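Local coordinates for Acarbose/maltose binding protein GacH (Streptomyces glaucescens, PDB 3K01) that serves as the solute receptor of an ABC transporter, binding acarbose and an acarbose homolog, and probably maltose as well, at residues 106-111 against 130-135; 183-188 against 240-245; 377-382 against 402-407. One frame throughout, in Å; residues are numbered along the deposited sequence.

Contact 1 (106-111 against 130-135)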
ATOM      1  N   PRO A 106     -20.091  -3.548  11.891  1.00  9.04           N
ATOM      2  CA  PRO A 106     -20.185  -4.333  10.653  1.00  9.06           C
ATOM      3  C   PRO A 106     -21.126  -3.658   9.658  1.00  9.21           C
ATOM      4  O   PRO A 106     -22.143  -3.080  10.055  1.00  9.98           O
ATOM      5  CB  PRO A 106     -20.790  -5.656  11.139  1.00  9.73           C
ATOM      6  CG  PRO A 106     -21.610  -5.274  12.343  1.00 10.81           C
ATOM      7  CD  PRO A 106     -20.807  -4.180  13.022  1.00  9.57           C
ATOM      8  N   LEU A 107     -20.809  -3.747   8.376  1.00  8.48           N
ATOM      9  CA  LEU A 107     -21.527  -3.000   7.367  1.00  8.62           C
ATOM     10  C   LEU A 107     -22.383  -3.882   6.476  1.00  8.40           C
ATOM     11  O   LEU A 107     -23.153  -3.367   5.670  1.00  8.44           O
ATOM     12  CB  LEU A 107     -20.540  -2.175   6.528  1.00  7.91           C
ATOM     13  CG  LEU A 107     -19.691  -1.159   7.289  1.00  7.40           C
ATOM     14  CD1 LEU A 107     -18.806  -0.373   6.321  1.00  8.63           C
ATOM     15  CD2 LEU A 107     -20.530  -0.188   8.111  1.00  8.96           C
ATOM     16  N   ASP A 108     -22.259  -5.208   6.581  1.00  9.37           N
ATOM     17  CA  ASP A 108     -23.126  -6.079   5.758  1.00 10.34           C
ATOM     18  C   ASP A 108     -24.572  -5.838   6.088  1.00 10.66           C
ATOM     19  O   ASP A 108     -24.934  -5.614   7.236  1.00 11.18           O
ATOM     20  CB  ASP A 108     -22.791  -7.542   5.965  1.00 12.23           C
ATOM     21  CG  ASP A 108     -21.333  -7.805   5.771  1.00 12.15           C
ATOM     22  OD1 ASP A 108     -20.871  -7.887   4.594  1.00 14.52           O
ATOM     23  OD2 ASP A 108     -20.646  -7.789   6.814  1.00 16.07           O
ATOM     24  N   GLY A 109     -25.396  -5.808   5.057  1.00 10.03           N
ATOM     25  CA  GLY A 109     -26.820  -5.587   5.257  1.00 10.70           C
ATOM     26  C   GLY A 109     -27.113  -4.189   5.753  1.00 10.09           C
ATOM     27  O   GLY A 109     -28.121  -3.972   6.431  1.00 11.04           O
ATOM     28  N   THR A 110     -26.252  -3.226   5.413  1.00  9.43           N
ATOM     29  CA  THR A 110     -26.489  -1.818   5.711  1.00  9.53           C
ATOM     30  C   THR A 110     -26.390  -1.002   4.458  1.00  9.75           C
ATOM     31  O   THR A 110     -25.778  -1.439   3.477  1.00 10.19           O
ATOM     32  CB  THR A 110     -25.500  -1.198   6.717  1.00  9.87           C
ATOM     33  OG1 THR A 110     -24.258  -0.904   6.052  1.00  9.33           O
ATOM     34  CG2 THR A 110     -25.282  -2.091   7.926  1.00 10.46           C
ATOM     35  N   PRO A 111     -26.986   0.186   4.474  1.00 10.06           N
ATOM     36  CA  PRO A 111     -26.961   1.076   3.310  1.00 10.96           C
ATOM     37  C   PRO A 111     -25.552   1.582   3.014  1.00 10.83           C
ATOM     38  O   PRO A 111     -25.338   2.257   2.007  1.00 13.55           O
ATOM     39  CB  PRO A 111     -27.855   2.239   3.745  1.00 11.95           C
ATOM     40  CG  PRO A 111     -28.799   1.633   4.721  1.00 13.81           C
ATOM     41  CD  PRO A 111     -28.016   0.579   5.451  1.00 10.43           C
ATOM     42  N   GLU A 130     -12.799 -11.830   8.782  1.00 12.22           N
ATOM     43  CA  GLU A 130     -13.479 -13.049   9.231  1.00 14.48           C
ATOM     44  C   GLU A 130     -14.921 -13.095   8.742  1.00 14.40           C
ATOM     45  O   GLU A 130     -15.855 -13.314   9.513  1.00 15.84           O
ATOM     46  CB  GLU A 130     -13.374 -13.158  10.749  1.00 15.72           C
ATOM     47  CG  GLU A 130     -11.921 -13.284  11.173  1.00 18.62           C
ATOM     48  CD  GLU A 130     -11.711 -13.627  12.627  1.00 22.88           C
ATOM     49  OE1 GLU A 130     -12.601 -13.367  13.462  1.00 24.50           O
ATOM     50  OE2 GLU A 130     -10.607 -14.139  12.934  1.00 23.78           O
ATOM     51  N   GLY A 131     -15.076 -12.883   7.446  1.00 13.94           N
ATOM     52  CA  GLY A 131     -16.360 -13.090   6.792  1.00 14.24           C
ATOM     53  C   GLY A 131     -17.359 -11.960   6.945  1.00 13.09           C
ATOM     54  O   GLY A 131     -18.510 -12.127   6.512  1.00 14.67           O
ATOM     55  N   LYS A 132     -16.962 -10.816   7.525  1.00 12.30           N
ATOM     56  CA  LYS A 132     -17.843  -9.638   7.600  1.00 11.67           C
ATOM     57  C   LYS A 132     -17.139  -8.416   7.037  1.00 10.81           C
ATOM     58  O   LYS A 132     -15.910  -8.363   7.002  1.00 10.30           O
ATOM     59  CB  LYS A 132     -18.307  -9.360   9.025  1.00 12.31           C
ATOM     60  CG  LYS A 132     -19.242 -10.451   9.590  1.00 14.35           C
ATOM     61  CD  LYS A 132     -19.666 -10.142  11.004  1.00 19.00           C
ATOM     62  CE  LYS A 132     -20.642 -11.186  11.539  1.00 22.83           C
ATOM     63  NZ  LYS A 132     -20.792 -11.001  13.009  1.00 25.74           N
ATOM     64  N   THR A 133     -17.914  -7.435   6.595  1.00  9.93           N
ATOM     65  CA  THR A 133     -17.360  -6.213   5.997  1.00  8.86           C
ATOM     66  C   THR A 133     -17.345  -5.120   7.052  1.00  8.54           C
ATOM     67  O   THR A 133     -18.376  -4.849   7.706  1.00  9.22           O
ATOM     68  CB  THR A 133     -18.258  -5.774   4.839  1.00  8.82           C
ATOM     69  OG1 THR A 133     -18.380  -6.864   3.922  1.00 10.17           O
ATOM     70  CG2 THR A 133     -17.665  -4.573   4.119  1.00  9.43           C
ATOM     71  N   TYR A 134     -16.183  -4.470   7.240  1.00  7.31           N
ATOM     72  CA  TYR A 134     -16.022  -3.426   8.228  1.00  7.68           C
ATOM     73  C   TYR A 134     -15.530  -2.105   7.650  1.00  7.40           C
ATOM     74  O   TYR A 134     -15.115  -1.212   8.396  1.00  8.11           O
ATOM     75  CB  TYR A 134     -15.064  -3.883   9.338  1.00  7.93           C
ATOM     76  CG  TYR A 134     -15.602  -5.018  10.169  1.00  7.72           C
ATOM     77  CD1 TYR A 134     -16.448  -4.754  11.245  1.00  7.90           C
ATOM     78  CD2 TYR A 134     -15.258  -6.337   9.898  1.00  9.30           C
ATOM     79  CE1 TYR A 134     -16.951  -5.797  12.027  1.00  9.78           C
ATOM     80  CE2 TYR A 134     -15.764  -7.372  10.662  1.00  9.91           C
ATOM     81  CZ  TYR A 134     -16.581  -7.094  11.718  1.00  9.63           C
ATOM     82  OH  TYR A 134     -17.090  -8.136  12.490  1.00 13.19           O
ATOM     83  N   ALA A 135     -15.548  -1.977   6.333  1.00  7.00           N
ATOM     84  CA  ALA A 135     -15.089  -0.731   5.721  1.00  7.24           C
ATOM     85  C   ALA A 135     -15.619  -0.646   4.317  1.00  7.14           C
ATOM     86  O   ALA A 135     -16.147  -1.623   3.787  1.00  7.57           O
ATOM     87  CB  ALA A 135     -13.530  -0.644   5.720  1.00  7.85           C
TER
HETATM   88  O   HOH W   1     -20.536 -11.160   4.243  1.00 28.42           O
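The backbones of 106-111 and 130-135 meet through a single direct hydrogen bond, Leu107 N to Thr133 O at 2.8 Å. Just past it, segment 106-111 bends away in a type II beta turn from Leu107 to Thr110, with Gly109 at the position of positive phi. Asp108, the other central residue of that turn, closes the contact with its carboxylate, which faces Thr133 with both oxygens. OD2 of Asp108 receives Thr133 N at 2.8 Å through its syn lone pair, in a nearly straight bond (177° at the hydrogen). OD1 of Asp108 accepts from Thr133 OG1 at 2.8 Å, the hydroxyl standing 25° out of the carboxylate plane. Both donors of Thr133 face the same acceptor group because OG1 lies beside the residue's own N (chi1 -55°). Arg128 also hydrogen-bonds to the Thr133 hydroxyl. The Leu107 methyl CD1 packs against the Ala135 backbone, 3.6 Å from Ala135 N, and Pro106 CB makes an apolar contact with Tyr134 CE1 at 3.9 Å. Leu107 also packs on Val302 and Tyr313, so the turn rests on strand 293-302 and helix 309-320. Three bonds thus join a loop to the start of strand 132-148. With a protein donor on each oxygen, a weak bond from water 1 to OD1 and a long, weak ion pair to Arg128, the Asp108 carboxylate is held in its rotation and probably stays the anion.

Contact 2 (183-188 against 240-245); sequences YLRGDD and DGWNNM
Asp187 OD2 is gripped twice, by Gly241 N at 2.9 Å and by water 2 at 2.7 Å. The carboxylate belongs to the salt-bridge network of Arg185, Asp187 and Asp188, Asp188 joining by charge alone at long range, in the loop after strand 180-183, and it meets the first turn of helix 241-251. Gly241 N approaches from above the carboxylate plane, 48° out of it. Water 2 donates to Asp187 and accepts from Trp242 N at 2.9 Å and from Arg185 NH2, so it ties loop to helix a second time. The other oxygen, Asp187 OD1, takes Arg185 NE at 2.7 Å through its syn lone pair. A negative group beside these N-terminal amides would probably be favoured by the helix dipole. The Arg185 guanidinium is sandwiched: Trp242 CA lies over one face and Asp188 CB over the opposite one, while Trp191 adds a cation-pi contact. Arg185 NH1 lies at the edge of the Trp242 indole, 3.7 Å from Trp242 CE3. One turn on from Gly241, Met245 meets Tyr183 in a Met-aromatic contact with the sulfur oblique. The tyrosine hydroxyl is hydrogen-bonded to Asp237, and its ring, with CG anti to the backbone N (chi1 -172°), is laid against the helix backbone. Met245 CA sits 3.6 Å from the Tyr183 ring centroid, 10° off the normal, a CH-pi contact over the face.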
ATOM      1  N   TYR A 183      18.739  -0.068  -7.063  1.00  6.21           N
ATOM      2  CA  TYR A 183      18.866   0.099  -5.614  1.00  5.23           C
ATOM      3  C   TYR A 183      17.855  -0.798  -4.958  1.00  6.42           C
ATOM      4  O   TYR A 183      16.670  -0.621  -5.210  1.00  6.74           O
ATOM      5  CB  TYR A 183      18.658   1.551  -5.152  1.00  6.61           C
ATOM      6  CG  TYR A 183      19.002   1.678  -3.690  1.00  5.51           C
ATOM      7  CD1 TYR A 183      20.270   2.080  -3.300  1.00  6.65           C
ATOM      8  CD2 TYR A 183      18.106   1.302  -2.702  1.00  6.06           C
ATOM      9  CE1 TYR A 183      20.630   2.136  -1.953  1.00  6.87           C
ATOM     10  CE2 TYR A 183      18.453   1.380  -1.351  1.00  7.16           C
ATOM     11  CZ  TYR A 183      19.690   1.790  -1.007  1.00  6.49           C
ATOM     12  OH  TYR A 183      20.004   1.828   0.334  1.00  8.26           O
ATOM     13  N   LEU A 184      18.317  -1.792  -4.186  1.00  6.52           N
ATOM     14  CA  LEU A 184      17.431  -2.743  -3.524  1.00  6.72           C
ATOM     15  C   LEU A 184      17.292  -2.259  -2.097  1.00  6.86           C
ATOM     16  O   LEU A 184      18.284  -2.206  -1.351  1.00  7.06           O
ATOM     17  CB  LEU A 184      18.050  -4.143  -3.600  1.00  7.28           C
ATOM     18  CG  LEU A 184      17.206  -5.264  -2.964  1.00  7.55           C
ATOM     19  CD1 LEU A 184      17.397  -6.544  -3.707  1.00 10.26           C
ATOM     20  CD2 LEU A 184      17.560  -5.480  -1.501  1.00 10.55           C
ATOM     21  N   ARG A 185      16.086  -1.861  -1.703  1.00  7.30           N
ATOM     22  CA  ARG A 185      15.871  -1.364  -0.352  1.00  8.56           C
ATOM     23  C   ARG A 185      16.026  -2.511   0.640  1.00  8.88           C
ATOM     24  O   ARG A 185      15.259  -3.475   0.587  1.00 10.46           O
ATOM     25  CB  ARG A 185      14.472  -0.755  -0.236  1.00  9.87           C
ATOM     26  CG  ARG A 185      14.055  -0.324   1.161  1.00 11.98           C
ATOM     27  CD  ARG A 185      14.481   1.085   1.377  1.00 13.06           C
ATOM     28  NE  ARG A 185      14.072   1.695   2.666  1.00 11.55           N
ATOM     29  CZ  ARG A 185      12.925   2.315   2.910  1.00 13.41           C
ATOM     30  NH1 ARG A 185      11.988   2.425   1.978  1.00 16.40           N
ATOM     31  NH2 ARG A 185      12.727   2.853   4.110  1.00 16.61           N
ATOM     32  N   GLY A 186      16.988  -2.390   1.551  1.00  7.89           N
ATOM     33  CA  GLY A 186      17.310  -3.522   2.415  1.00  8.76           C
ATOM     34  C   GLY A 186      16.862  -3.404   3.849  1.00  7.22           C
ATOM     35  O   GLY A 186      17.066  -4.350   4.603  1.00  8.47           O
ATOM     36  N   ASP A 187      16.319  -2.250   4.242  1.00  7.52           N
ATOM     37  CA  ASP A 187      16.083  -1.985   5.659  1.00  8.77           C
ATOM     38  C   ASP A 187      14.610  -1.821   5.969  1.00  7.93           C
ATOM     39  O   ASP A 187      14.278  -1.406   7.093  1.00 10.18           O
ATOM     40  CB  ASP A 187      16.849  -0.729   6.129  1.00  9.69           C
ATOM     41  CG  ASP A 187      16.319   0.554   5.508  1.00 10.18           C
ATOM     42  OD1 ASP A 187      15.768   0.492   4.396  1.00 10.81           O
ATOM     43  OD2 ASP A 187      16.475   1.652   6.126  1.00 13.25           O
ATOM     44  N   ASP A 188      13.732  -2.110   5.011  1.00  7.71           N
ATOM     45  CA  ASP A 188      12.296  -1.943   5.245  1.00  7.36           C
ATOM     46  C   ASP A 188      11.578  -3.169   4.665  1.00  7.76           C
ATOM     47  O   ASP A 188      11.716  -3.464   3.479  1.00  7.69           O
ATOM     48  CB  ASP A 188      11.766  -0.644   4.615  1.00  9.07           C
ATOM     49  CG  ASP A 188      10.324  -0.388   4.977  1.00 10.12           C
ATOM     50  OD1 ASP A 188       9.490  -1.288   4.793  1.00  9.79           O
ATOM     51  OD2 ASP A 188      10.047   0.738   5.480  1.00 14.35           O
ATOM     52  N   ASP A 240      19.367   3.991   6.969  1.00  9.50           N
ATOM     53  CA  ASP A 240      19.004   5.185   6.196  1.00  9.39           C
ATOM     54  C   ASP A 240      18.575   4.799   4.773  1.00  8.96           C
ATOM     55  O   ASP A 240      18.901   5.502   3.817  1.00  9.31           O
ATOM     56  CB  ASP A 240      20.197   6.170   6.197  1.00  9.22           C
ATOM     57  CG  ASP A 240      19.800   7.617   5.874  1.00 10.66           C
ATOM     58  OD1 ASP A 240      18.649   8.002   6.046  1.00 12.03           O
ATOM     59  OD2 ASP A 240      20.717   8.357   5.452  1.00 13.65           O
ATOM     60  N   GLY A 241      17.859   3.689   4.639  1.00  9.07           N
ATOM     61  CA  GLY A 241      17.548   3.171   3.300  1.00  9.01           C
ATOM     62  C   GLY A 241      16.706   4.078   2.461  1.00  8.89           C
ATOM     63  O   GLY A 241      16.889   4.096   1.233  1.00  8.67           O
ATOM     64  N   TRP A 242      15.767   4.807   3.059  1.00  8.16           N
ATOM     65  CA  TRP A 242      14.954   5.731   2.268  1.00  8.50           C
ATOM     66  C   TRP A 242      15.845   6.797   1.597  1.00  8.49           C
ATOM     67  O   TRP A 242      15.811   7.010   0.367  1.00  8.74           O
ATOM     68  CB  TRP A 242      13.873   6.395   3.138  1.00  9.56           C
ATOM     69  CG  TRP A 242      13.149   7.416   2.354  1.00  9.03           C
ATOM     70  CD1 TRP A 242      13.323   8.771   2.393  1.00 10.66           C
ATOM     71  CD2 TRP A 242      12.209   7.148   1.335  1.00  9.71           C
ATOM     72  NE1 TRP A 242      12.518   9.369   1.448  1.00 11.84           N
ATOM     73  CE2 TRP A 242      11.824   8.386   0.794  1.00 10.25           C
ATOM     74  CE3 TRP A 242      11.644   5.960   0.828  1.00 10.27           C
ATOM     75  CZ2 TRP A 242      10.862   8.482  -0.243  1.00 11.71           C
ATOM     76  CZ3 TRP A 242      10.710   6.062  -0.185  1.00 11.60           C
ATOM     77  CH2 TRP A 242      10.331   7.315  -0.697  1.00 11.49           C
ATOM     78  N   ASN A 243      16.644   7.496   2.387  1.00  7.65           N
ATOM     79  CA  ASN A 243      17.498   8.530   1.818  1.00  8.16           C
ATOM     80  C   ASN A 243      18.518   7.950   0.893  1.00  7.99           C
ATOM     81  O   ASN A 243      18.807   8.517  -0.165  1.00  8.72           O
ATOM     82  CB  ASN A 243      18.183   9.352   2.906  1.00  8.81           C
ATOM     83  CG  ASN A 243      17.243  10.271   3.635  1.00 11.34           C
ATOM     84  OD1 ASN A 243      17.259  10.332   4.872  1.00 15.93           O
ATOM     85  ND2 ASN A 243      16.450  11.008   2.901  1.00 13.42           N
ATOM     86  N   ASN A 244      19.095   6.817   1.252  1.00  7.91           N
ATOM     87  CA  ASN A 244      20.099   6.229   0.386  1.00  7.83           C
ATOM     88  C   ASN A 244      19.491   5.843  -0.976  1.00  7.06           C
ATOM     89  O   ASN A 244      20.098   6.059  -2.033  1.00  7.37           O
ATOM     90  CB  ASN A 244      20.759   5.001   1.050  1.00  8.89           C
ATOM     91  CG  ASN A 244      21.820   5.369   2.076  1.00 11.39           C
ATOM     92  OD1 ASN A 244      21.895   4.771   3.168  1.00 12.71           O
ATOM     93  ND2 ASN A 244      22.636   6.325   1.751  1.00 10.78           N
ATOM     94  N   MET A 245      18.302   5.270  -0.950  1.00  6.86           N
ATOM     95  CA  MET A 245      17.645   4.874  -2.181  1.00  6.69           C
ATOM     96  C   MET A 245      17.289   6.092  -3.035  1.00  5.89           C
ATOM     97  O   MET A 245      17.623   6.124  -4.219  1.00  6.82           O
ATOM     98  CB  MET A 245      16.375   4.117  -1.838  1.00  7.04           C
ATOM     99  CG  MET A 245      15.603   3.697  -3.059  1.00  6.85           C
ATOM    100  SD  MET A 245      14.346   2.467  -2.742  1.00 10.38           S
ATOM    101  CE  MET A 245      13.354   3.365  -1.553  1.00 13.18           C
TER
HETATM  102  O   HOH W   2      14.991   3.881   5.739  1.00 19.71           O

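Contact 3 (377-382 against 402-407); sequences EPIRLQ and DAYRKL
Pro378 points from helix 377-382 toward helix 402-407, and its ring rests against Ala403 and the edge of Tyr404. The two segments run nearly antiparallel (159° between their directions), with axes 10.4 Å apart at closest approach. They belong to helices 376-387 and 393-407, which are consecutive in the chain and form a helical hairpin at the C-terminal end of the protein. No hydrogen bond of the two segments crosses this gap, and just 182 Å² is buried, so the evidence points to packing by a few apolar groups. The proline presents CB and CG to the Ala403 methyl, with Pro378 CG lying 3.7 Å from Ala403 CB. The same CG approaches the Tyr404 ring at its edge, in the ring plane, 3.9 Å from Tyr404 CE1; the proline therefore abuts the rim of the aromatic ring. Leu407 CD1 lies farther off, 4.4 Å from Pro378 CG. Tyr404 starts with CG beside its backbone N (chi1 -74°), and a chi2 of 12° turns the ring so that CE1 faces the proline and the hydroxyl extends to the other helix. There Tyr404 OH passes obliquely by Ile379, with CD1 of the isoleucine 3.3 Å from the oxygen. The hydroxyl is satisfied by Leu375 O, a hydrogen bond that ties Tyr404 to the residue just before helix 376-387. Gln382, one turn on from Pro378, is hydrogen-bonded to Asn399, which extends the pairing of helices 376-387 and 393-407. Ile379 also touches Pro189, Phe192 and Leu203 of loops, and Tyr404 touches Leu203 and Val211, the latter on strand 210-211.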
ATOM      1  N   GLU A 377       7.957  -7.202  11.184  1.00  7.76           N
ATOM      2  CA  GLU A 377       9.206  -7.131  11.922  1.00  7.45           C
ATOM      3  C   GLU A 377      10.117  -8.359  11.725  1.00  7.42           C
ATOM      4  O   GLU A 377      11.314  -8.187  11.538  1.00  7.41           O
ATOM      5  CB  GLU A 377       8.964  -6.802  13.404  1.00  8.18           C
ATOM      6  CG  GLU A 377      10.234  -6.858  14.230  1.00  8.83           C
ATOM      7  CD  GLU A 377      11.180  -5.687  13.965  1.00 10.53           C
ATOM      8  OE1 GLU A 377      10.960  -4.851  13.076  1.00 10.34           O
ATOM      9  OE2 GLU A 377      12.201  -5.593  14.664  1.00 11.61           O
ATOM     10  N   PRO A 378       9.574  -9.588  11.743  1.00  7.28           N
ATOM     11  CA  PRO A 378      10.460 -10.726  11.496  1.00  7.75           C
ATOM     12  C   PRO A 378      11.112 -10.681  10.125  1.00  7.70           C
ATOM     13  O   PRO A 378      12.288 -11.017   9.980  1.00  8.44           O
ATOM     14  CB  PRO A 378       9.552 -11.947  11.668  1.00  8.37           C
ATOM     15  CG  PRO A 378       8.463 -11.444  12.619  1.00  8.95           C
ATOM     16  CD  PRO A 378       8.210 -10.028  12.120  1.00  7.57           C
ATOM     17  N   ILE A 379      10.376 -10.232   9.111  1.00  7.54           N
ATOM     18  CA  ILE A 379      10.971 -10.053   7.793  1.00  8.01           C
ATOM     19  C   ILE A 379      12.074  -9.004   7.837  1.00  7.18           C
ATOM     20  O   ILE A 379      13.137  -9.199   7.246  1.00  7.72           O
ATOM     21  CB  ILE A 379       9.917  -9.637   6.770  1.00  7.56           C
ATOM     22  CG1 ILE A 379       8.907 -10.754   6.563  1.00  9.11           C
ATOM     23  CG2 ILE A 379      10.569  -9.202   5.430  1.00  9.00           C
ATOM     24  CD1 ILE A 379       7.738 -10.350   5.646  1.00 11.79           C
ATOM     25  N   ARG A 380      11.838  -7.884   8.505  1.00  6.87           N
ATOM     26  CA  ARG A 380      12.845  -6.832   8.537  1.00  7.27           C
ATOM     27  C   ARG A 380      14.151  -7.392   9.106  1.00  5.53           C
ATOM     28  O   ARG A 380      15.225  -7.208   8.526  1.00  6.65           O
ATOM     29  CB  ARG A 380      12.416  -5.662   9.391  1.00  6.76           C
ATOM     30  CG  ARG A 380      13.448  -4.525   9.360  1.00  7.35           C
ATOM     31  CD  ARG A 380      13.242  -3.545  10.500  1.00  7.79           C
ATOM     32  NE  ARG A 380      13.449  -4.224  11.784  1.00  7.39           N
ATOM     33  CZ  ARG A 380      14.646  -4.555  12.282  1.00  8.94           C
ATOM     34  NH1 ARG A 380      15.777  -4.246  11.643  1.00  8.57           N
ATOM     35  NH2 ARG A 380      14.703  -5.225  13.422  1.00 10.05           N
ATOM     36  N   LEU A 381      14.059  -8.081  10.246  1.00  6.33           N
ATOM     37  CA  LEU A 381      15.250  -8.601  10.896  1.00  6.80           C
ATOM     38  C   LEU A 381      15.975  -9.629  10.029  1.00  6.95           C
ATOM     39  O   LEU A 381      17.220  -9.549   9.849  1.00  7.28           O
ATOM     40  CB  LEU A 381      14.835  -9.235  12.220  1.00  7.49           C
ATOM     41  CG  LEU A 381      15.988  -9.814  13.033  1.00  7.97           C
ATOM     42  CD1 LEU A 381      17.061  -8.766  13.352  1.00 10.77           C
ATOM     43  CD2 LEU A 381      15.429 -10.435  14.287  1.00  9.42           C
ATOM     44  N   GLN A 382      15.224 -10.590   9.494  1.00  6.27           N
ATOM     45  CA  GLN A 382      15.822 -11.632   8.720  1.00  6.59           C
ATOM     46  C   GLN A 382      16.356 -11.148   7.384  1.00  7.73           C
ATOM     47  O   GLN A 382      17.447 -11.583   6.956  1.00  7.20           O
ATOM     48  CB  GLN A 382      14.890 -12.837   8.540  1.00  7.30           C
ATOM     49  CG  GLN A 382      14.410 -13.495   9.865  1.00  8.02           C
ATOM     50  CD  GLN A 382      15.546 -13.794  10.807  1.00  7.64           C
ATOM     51  OE1 GLN A 382      16.562 -14.339  10.382  1.00  8.79           O
ATOM     52  NE2 GLN A 382      15.375 -13.477  12.083  1.00  9.98           N
ATOM     53  N   ASP A 402       9.115 -19.308  12.318  1.00  9.21           N
ATOM     54  CA  ASP A 402       9.030 -19.557  13.751  0.50 10.37           C
ATOM     55  C   ASP A 402       8.451 -18.347  14.456  1.00 10.12           C
ATOM     56  O   ASP A 402       7.619 -18.494  15.352  1.00 10.24           O
ATOM     57  CB  ASP A 402      10.396 -19.888  14.341  0.50 11.07           C
ATOM     58  CG  ASP A 402      10.866 -21.281  13.990  0.50 13.12           C
ATOM     59  OD1 ASP A 402      10.089 -22.058  13.393  0.50 13.70           O
ATOM     60  OD2 ASP A 402      12.028 -21.591  14.320  0.50 17.08           O
ATOM     61  N   ALA A 403       8.889 -17.143  14.071  1.00  8.62           N
ATOM     62  CA  ALA A 403       8.364 -15.935  14.676  1.00  8.33           C
ATOM     63  C   ALA A 403       6.866 -15.845  14.369  1.00  7.90           C
ATOM     64  O   ALA A 403       6.073 -15.450  15.243  1.00  8.90           O
ATOM     65  CB  ALA A 403       9.113 -14.702  14.163  1.00  9.40           C
ATOM     66  N   TYR A 404       6.449 -16.206  13.156  1.00  8.71           N
ATOM     67  CA  TYR A 404       5.009 -16.154  12.828  1.00  9.94           C
ATOM     68  C   TYR A 404       4.211 -17.160  13.662  1.00 10.52           C
ATOM     69  O   TYR A 404       3.130 -16.815  14.160  1.00 10.24           O
ATOM     70  CB  TYR A 404       4.746 -16.414  11.354  1.00  9.27           C
ATOM     71  CG  TYR A 404       5.100 -15.272  10.419  1.00  8.12           C
ATOM     72  CD1 TYR A 404       5.842 -14.174  10.843  1.00  8.15           C
ATOM     73  CD2 TYR A 404       4.724 -15.336   9.100  1.00  8.04           C
ATOM     74  CE1 TYR A 404       6.163 -13.148   9.928  1.00  7.22           C
ATOM     75  CE2 TYR A 404       5.050 -14.324   8.196  1.00  8.14           C
ATOM     76  CZ  TYR A 404       5.743 -13.236   8.627  1.00  7.48           C
ATOM     77  OH  TYR A 404       6.060 -12.232   7.741  1.00  8.85           O
ATOM     78  N   ARG A 405       4.708 -18.386  13.840  1.00 11.20           N
ATOM     79  CA  ARG A 405       3.992 -19.372  14.669  0.50 12.38           C
ATOM     80  C   ARG A 405       3.871 -18.891  16.111  1.00 13.40           C
ATOM     81  O   ARG A 405       2.868 -19.145  16.785  1.00 13.40           O
ATOM     82  CB  ARG A 405       4.651 -20.755  14.576  0.50 12.81           C
ATOM     83  CG  ARG A 405       4.515 -21.345  13.186  0.50 12.99           C
ATOM     84  CD  ARG A 405       5.099 -22.750  12.997  0.50 13.21           C
ATOM     85  NE  ARG A 405       5.022 -23.112  11.578  0.50 12.15           N
ATOM     86  CZ  ARG A 405       5.970 -22.844  10.681  0.50 12.33           C
ATOM     87  NH1 ARG A 405       7.098 -22.264  11.058  0.50 15.75           N
ATOM     88  NH2 ARG A 405       5.808 -23.191   9.412  0.50 13.22           N
ATOM     89  N   LYS A 406       4.872 -18.175  16.599  1.00 13.21           N
ATOM     90  CA  LYS A 406       4.810 -17.637  17.954  1.00 15.34           C
ATOM     91  C   LYS A 406       3.790 -16.501  18.072  1.00 15.44           C
ATOM     92  O   LYS A 406       3.086 -16.393  19.090  1.00 15.49           O
ATOM     93  CB  LYS A 406       6.191 -17.169  18.404  1.00 17.06           C
ATOM     94  CG  LYS A 406       7.116 -18.303  18.789  1.00 20.84           C
ATOM     95  CD  LYS A 406       8.515 -17.792  19.080  1.00 26.83           C
ATOM     96  CE  LYS A 406       9.339 -18.834  19.835  1.00 29.22           C
ATOM     97  NZ  LYS A 406       9.794 -19.953  18.964  1.00 32.23           N
ATOM     98  N   LEU A 407       3.695 -15.660  17.041  1.00 14.42           N
ATOM     99  CA  LEU A 407       2.731 -14.547  16.977  1.00 15.28           C
ATOM    100  C   LEU A 407       1.290 -15.022  16.788  1.00 14.86           C
ATOM    101  O   LEU A 407       0.346 -14.409  17.321  1.00 15.58           O
ATOM    102  CB  LEU A 407       3.052 -13.645  15.775  1.00 16.06           C
ATOM    103  CG  LEU A 407       4.232 -12.717  15.935  1.00 16.93           C
ATOM    104  CD1 LEU A 407       4.547 -12.175  14.549  1.00 15.79           C
ATOM    105  CD2 LEU A 407       3.922 -11.602  16.949  1.00 18.99           C
TER

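Contacts 1, 2 and 3 follow one another along the chain, each closing before the next opens. Contact 1 stands apart: its centre is about 38 Å from that of contact 2, on the opposite side of the chain's centre, and about 31 Å from that of contact 3. Contacts 2 and 3 have centres about 20 Å apart and touch, Asp187 O lying 3.9 Å from Arg380 CG. The mixed sheet links contacts 1 and 2, since strand 254-259 pairs with both strand 132-148 and strand 180-183. This spread is consistent with the two-lobed fold of solute-binding proteins, contact 1 lying in one lobe and contacts 2 and 3 in the other.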